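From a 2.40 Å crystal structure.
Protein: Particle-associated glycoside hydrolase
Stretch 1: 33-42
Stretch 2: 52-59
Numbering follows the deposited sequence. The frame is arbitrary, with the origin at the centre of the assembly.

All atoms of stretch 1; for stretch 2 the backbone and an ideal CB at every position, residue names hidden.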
# COMPACT_ATOMS: atom_id res chain seq x y z
N LEU A 33 -23.10 46.54 -33.12
CA LEU A 33 -22.86 47.21 -34.40
C LEU A 33 -22.45 46.22 -35.48
O LEU A 33 -22.99 46.24 -36.59
CB LEU A 33 -21.79 48.29 -34.22
CG LEU A 33 -22.15 49.26 -33.09
CD1 LEU A 33 -21.04 50.29 -32.89
CD2 LEU A 33 -23.48 49.93 -33.39
N PHE A 34 -21.52 45.32 -35.16
CA PHE A 34 -20.96 44.40 -36.14
C PHE A 34 -20.91 42.99 -35.57
O PHE A 34 -21.12 42.76 -34.37
CB PHE A 34 -19.57 44.86 -36.57
CG PHE A 34 -18.64 45.13 -35.42
CD1 PHE A 34 -18.60 46.38 -34.81
CD2 PHE A 34 -17.80 44.14 -34.93
CE1 PHE A 34 -17.75 46.63 -33.76
CE2 PHE A 34 -16.95 44.38 -33.88
CZ PHE A 34 -16.92 45.63 -33.29
N HIS A 35 -20.60 42.04 -36.45
CA HIS A 35 -20.54 40.64 -36.07
C HIS A 35 -19.45 40.42 -35.03
O HIS A 35 -18.30 40.84 -35.21
CB HIS A 35 -20.29 39.76 -37.30
CG HIS A 35 -20.27 38.28 -37.02
ND1 HIS A 35 -21.32 37.62 -36.41
CD2 HIS A 35 -19.34 37.34 -37.28
CE1 HIS A 35 -21.03 36.34 -36.31
NE2 HIS A 35 -19.84 36.14 -36.83
N ASN A 36 -19.83 39.78 -33.92
CA ASN A 36 -18.90 39.43 -32.84
C ASN A 36 -18.27 40.67 -32.23
O ASN A 36 -17.06 40.74 -31.99
CB ASN A 36 -17.84 38.45 -33.34
CG ASN A 36 -18.38 37.05 -33.56
OD1 ASN A 36 -19.24 36.57 -32.82
ND2 ASN A 36 -17.90 36.38 -34.61
N GLN A 37 -19.10 41.68 -31.97
CA GLN A 37 -18.68 42.83 -31.19
C GLN A 37 -18.60 42.47 -29.71
O GLN A 37 -19.42 41.70 -29.20
CB GLN A 37 -19.63 44.01 -31.38
CG GLN A 37 -19.17 45.27 -30.65
CD GLN A 37 -20.14 46.41 -30.75
OE1 GLN A 37 -21.31 46.22 -31.09
NE2 GLN A 37 -19.68 47.61 -30.43
N LYS A 38 -17.63 43.06 -29.03
CA LYS A 38 -17.39 42.80 -27.62
C LYS A 38 -18.32 43.62 -26.74
O LYS A 38 -18.48 44.83 -26.95
CB LYS A 38 -15.94 43.14 -27.28
CG LYS A 38 -15.46 42.80 -25.87
CD LYS A 38 -13.95 42.98 -25.79
CE LYS A 38 -13.44 42.99 -24.36
NZ LYS A 38 -11.97 43.25 -24.30
N ALA A 39 -18.95 42.97 -25.77
CA ALA A 39 -19.72 43.64 -24.73
C ALA A 39 -19.34 43.07 -23.37
O ALA A 39 -19.10 41.87 -23.24
CB ALA A 39 -21.22 43.50 -24.94
N THR A 40 -19.29 43.94 -22.37
CA THR A 40 -18.91 43.55 -21.01
C THR A 40 -19.91 44.14 -20.03
O THR A 40 -20.12 45.35 -20.00
CB THR A 40 -17.48 44.01 -20.70
OG1 THR A 40 -16.56 43.20 -21.45
CG2 THR A 40 -17.18 43.87 -19.21
N THR A 41 -20.56 43.27 -19.26
CA THR A 41 -21.48 43.69 -18.21
C THR A 41 -20.73 43.93 -16.91
O THR A 41 -19.79 43.21 -16.57
CB THR A 41 -22.56 42.64 -17.97
OG1 THR A 41 -21.95 41.37 -17.69
CG2 THR A 41 -23.48 42.52 -19.18
N THR A 42 -21.13 44.99 -16.20
CA THR A 42 -20.59 45.26 -14.87
C THR A 42 -21.04 44.21 -13.86
O THR A 42 -20.23 43.71 -13.07
CB THR A 42 -21.04 46.65 -14.42
OG1 THR A 42 -20.46 47.66 -15.25
CG2 THR A 42 -20.66 46.88 -12.97
N UNK A 52 -20.89 39.77 -13.66
CA UNK A 52 -20.38 40.37 -14.88
C UNK A 52 -19.75 39.34 -15.80
O UNK A 52 -19.23 38.31 -15.35
CB UNK A 52 -19.36 41.46 -14.54
N UNK A 53 -19.80 39.61 -17.10
CA UNK A 53 -19.33 38.64 -18.08
C UNK A 53 -19.03 39.36 -19.40
O UNK A 53 -19.20 40.57 -19.54
CB UNK A 53 -20.36 37.53 -18.29
N UNK A 54 -18.53 38.58 -20.36
CA UNK A 54 -18.18 39.05 -21.69
C UNK A 54 -19.04 38.34 -22.72
O UNK A 54 -19.24 37.12 -22.64
CB UNK A 54 -16.69 38.83 -21.98
N UNK A 55 -19.53 39.10 -23.70
CA UNK A 55 -20.46 38.60 -24.69
C UNK A 55 -20.00 38.95 -26.09
O UNK A 55 -19.24 39.91 -26.29
CB UNK A 55 -21.86 39.16 -24.44
N UNK A 56 -20.45 38.15 -27.06
CA UNK A 56 -20.20 38.40 -28.47
C UNK A 56 -21.54 38.56 -29.19
O UNK A 56 -22.47 37.77 -28.99
CB UNK A 56 -19.37 37.27 -29.09
N UNK A 57 -21.63 39.57 -30.04
CA UNK A 57 -22.88 39.91 -30.70
C UNK A 57 -23.13 38.97 -31.88
O UNK A 57 -22.26 38.78 -32.73
CB UNK A 57 -22.86 41.37 -31.17
N UNK A 58 -24.32 38.38 -31.92
CA UNK A 58 -24.77 37.60 -33.07
C UNK A 58 -26.05 38.25 -33.57
O UNK A 58 -27.09 38.18 -32.91
CB UNK A 58 -24.99 36.13 -32.71
N UNK A 59 -25.97 38.91 -34.73
CA UNK A 59 -27.10 39.67 -35.24
C UNK A 59 -28.26 38.78 -35.66
O UNK A 59 -29.43 39.19 -35.57
CB UNK A 59 -26.66 40.53 -36.42

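The two stretches run antiparallel, with 146° between strand directions and a closest axis approach of 4.7 Å.

Position 52 lies beside the end of the facing stretch. Its ideal CB would sit 2.7 Å from Thr41 O and 2.8 Å from Thr42 O, both clashes, so the geometry itself asks for a residue without a CB, although phi/psi of -58/151 would be ordinary for any residue. The deposited residue is Gly52, whose CA packs 3.4 Å from Thr41 O. A water accepts from Gly52 N (3.2 Å to the water O) and donates to Thr42 O (3.1 Å).

At position 53 CA-to-CB points away from stretch 1, and the ideal CB is still 4.2 Å from Thr41 OG1. Many side chains could be accommodated as far as stretch 1 is concerned. The residue is Ala53. Its N donates to Thr41 OG1 (2.8 Å), while Thr41 N donates to Ala53 O (3.0 Å).

Position 54 is opposite Thr40 in a non-hydrogen-bonded pair, CA to CA 4.6 Å, with its CB on the face that carries Lys38 and Thr40. The ideal CB is 4.4 Å from Thr40 OG1; a beta-branched or small polar residue would suit. Thr54 is found, chi1 m, its OG1 3.7 Å from Thr40 OG1.

Position 55 forms the hydrogen-bonded pair with Ala39, and its CB turns to that residue's face. The small methyl of Ala39 leaves room beside it, and Thr41 offers a methyl and a hydroxyl further along, so a large apolar or aromatic residue fits, perhaps with a polar tip. Tyr55 has chi1 m, which lays the ring along the strand towards Thr41: CE1 is 3.7 Å from Thr41 CG2. A water bridges the hydroxyls, 2.8 Å from Tyr55 OH, to which it donates, and 2.4 Å from Thr41 OG1. Tyr55 N to Ala39 O (2.8 Å) and Ala39 N to Tyr55 O (3.1 Å) close the pair.

Position 56 returns to the Lys38 face, its ideal CB 3.8 Å from Asn36 OD1. Aliphatic, beta-branched or polar residues are all plausible. Leu56 occupies it, chi1 m and chi2 t; its CA makes a CA-H...O contact with Gln37 O at 3.5 Å.

At position 57 CB points sideways, its ideal position 3.9 Å from both Phe34 O and Gln37 N, beside the type II turn from Phe34 to Gln37. A broad side chain could cover the turn. Trp57, chi1 t, brings CD1 to 3.2 Å from Phe34 O, which lies at the ring edge. Its backbone is held by Asn36 N to Trp57 O (2.9 Å) and Trp57 N to Gln37 O (3.2 Å).

Position 58 is sideways, 5.4 Å from His35 CE1 at its ideal CB; polar or acidic residues suit. Asp58 places OD1 4.3 Å from His35 CE1, near the ring plane.

Position 59 has nothing of stretch 1 within 5.5 Å of its ideal CB, so stretch 1 does not constrain the choice; it is Ala59.

Stretch 2, residues 52-59: GATYLWDA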
# COMPACT_ATOMS: atom_id res chain seq x y z
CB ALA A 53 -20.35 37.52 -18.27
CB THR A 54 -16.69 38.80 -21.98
OG1 THR A 54 -15.92 39.57 -21.05
CG2 THR A 54 -16.33 39.23 -23.38
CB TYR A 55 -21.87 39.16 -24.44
CG TYR A 55 -22.42 38.84 -23.07
CD1 TYR A 55 -22.07 39.61 -21.96
CD2 TYR A 55 -23.31 37.79 -22.89
CE1 TYR A 55 -22.58 39.32 -20.71
CE2 TYR A 55 -23.84 37.50 -21.65
CZ TYR A 55 -23.46 38.27 -20.56
OH TYR A 55 -23.98 37.98 -19.32
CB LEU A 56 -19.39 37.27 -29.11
CG LEU A 56 -17.94 37.09 -28.66
CD1 LEU A 56 -17.25 36.01 -29.50
CD2 LEU A 56 -17.19 38.40 -28.74
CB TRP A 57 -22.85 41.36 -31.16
CG TRP A 57 -24.04 41.79 -31.96
CD1 TRP A 57 -24.05 42.14 -33.28
CD2 TRP A 57 -25.39 41.92 -31.50
NE1 TRP A 57 -25.32 42.48 -33.67
CE2 TRP A 57 -26.17 42.35 -32.59
CE3 TRP A 57 -26.02 41.72 -30.27
CZ2 TRP A 57 -27.54 42.58 -32.49
CZ3 TRP A 57 -27.38 41.94 -30.17
CH2 TRP A 57 -28.13 42.37 -31.28
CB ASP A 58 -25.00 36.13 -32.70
CG ASP A 58 -25.20 35.23 -33.93
OD1 ASP A 58 -25.08 35.71 -35.07
OD2 ASP A 58 -25.45 34.01 -33.75
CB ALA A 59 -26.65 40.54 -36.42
O HOH W 1 -23.53 39.63 -17.06
O HOH W 2 -19.40 41.28 -11.32
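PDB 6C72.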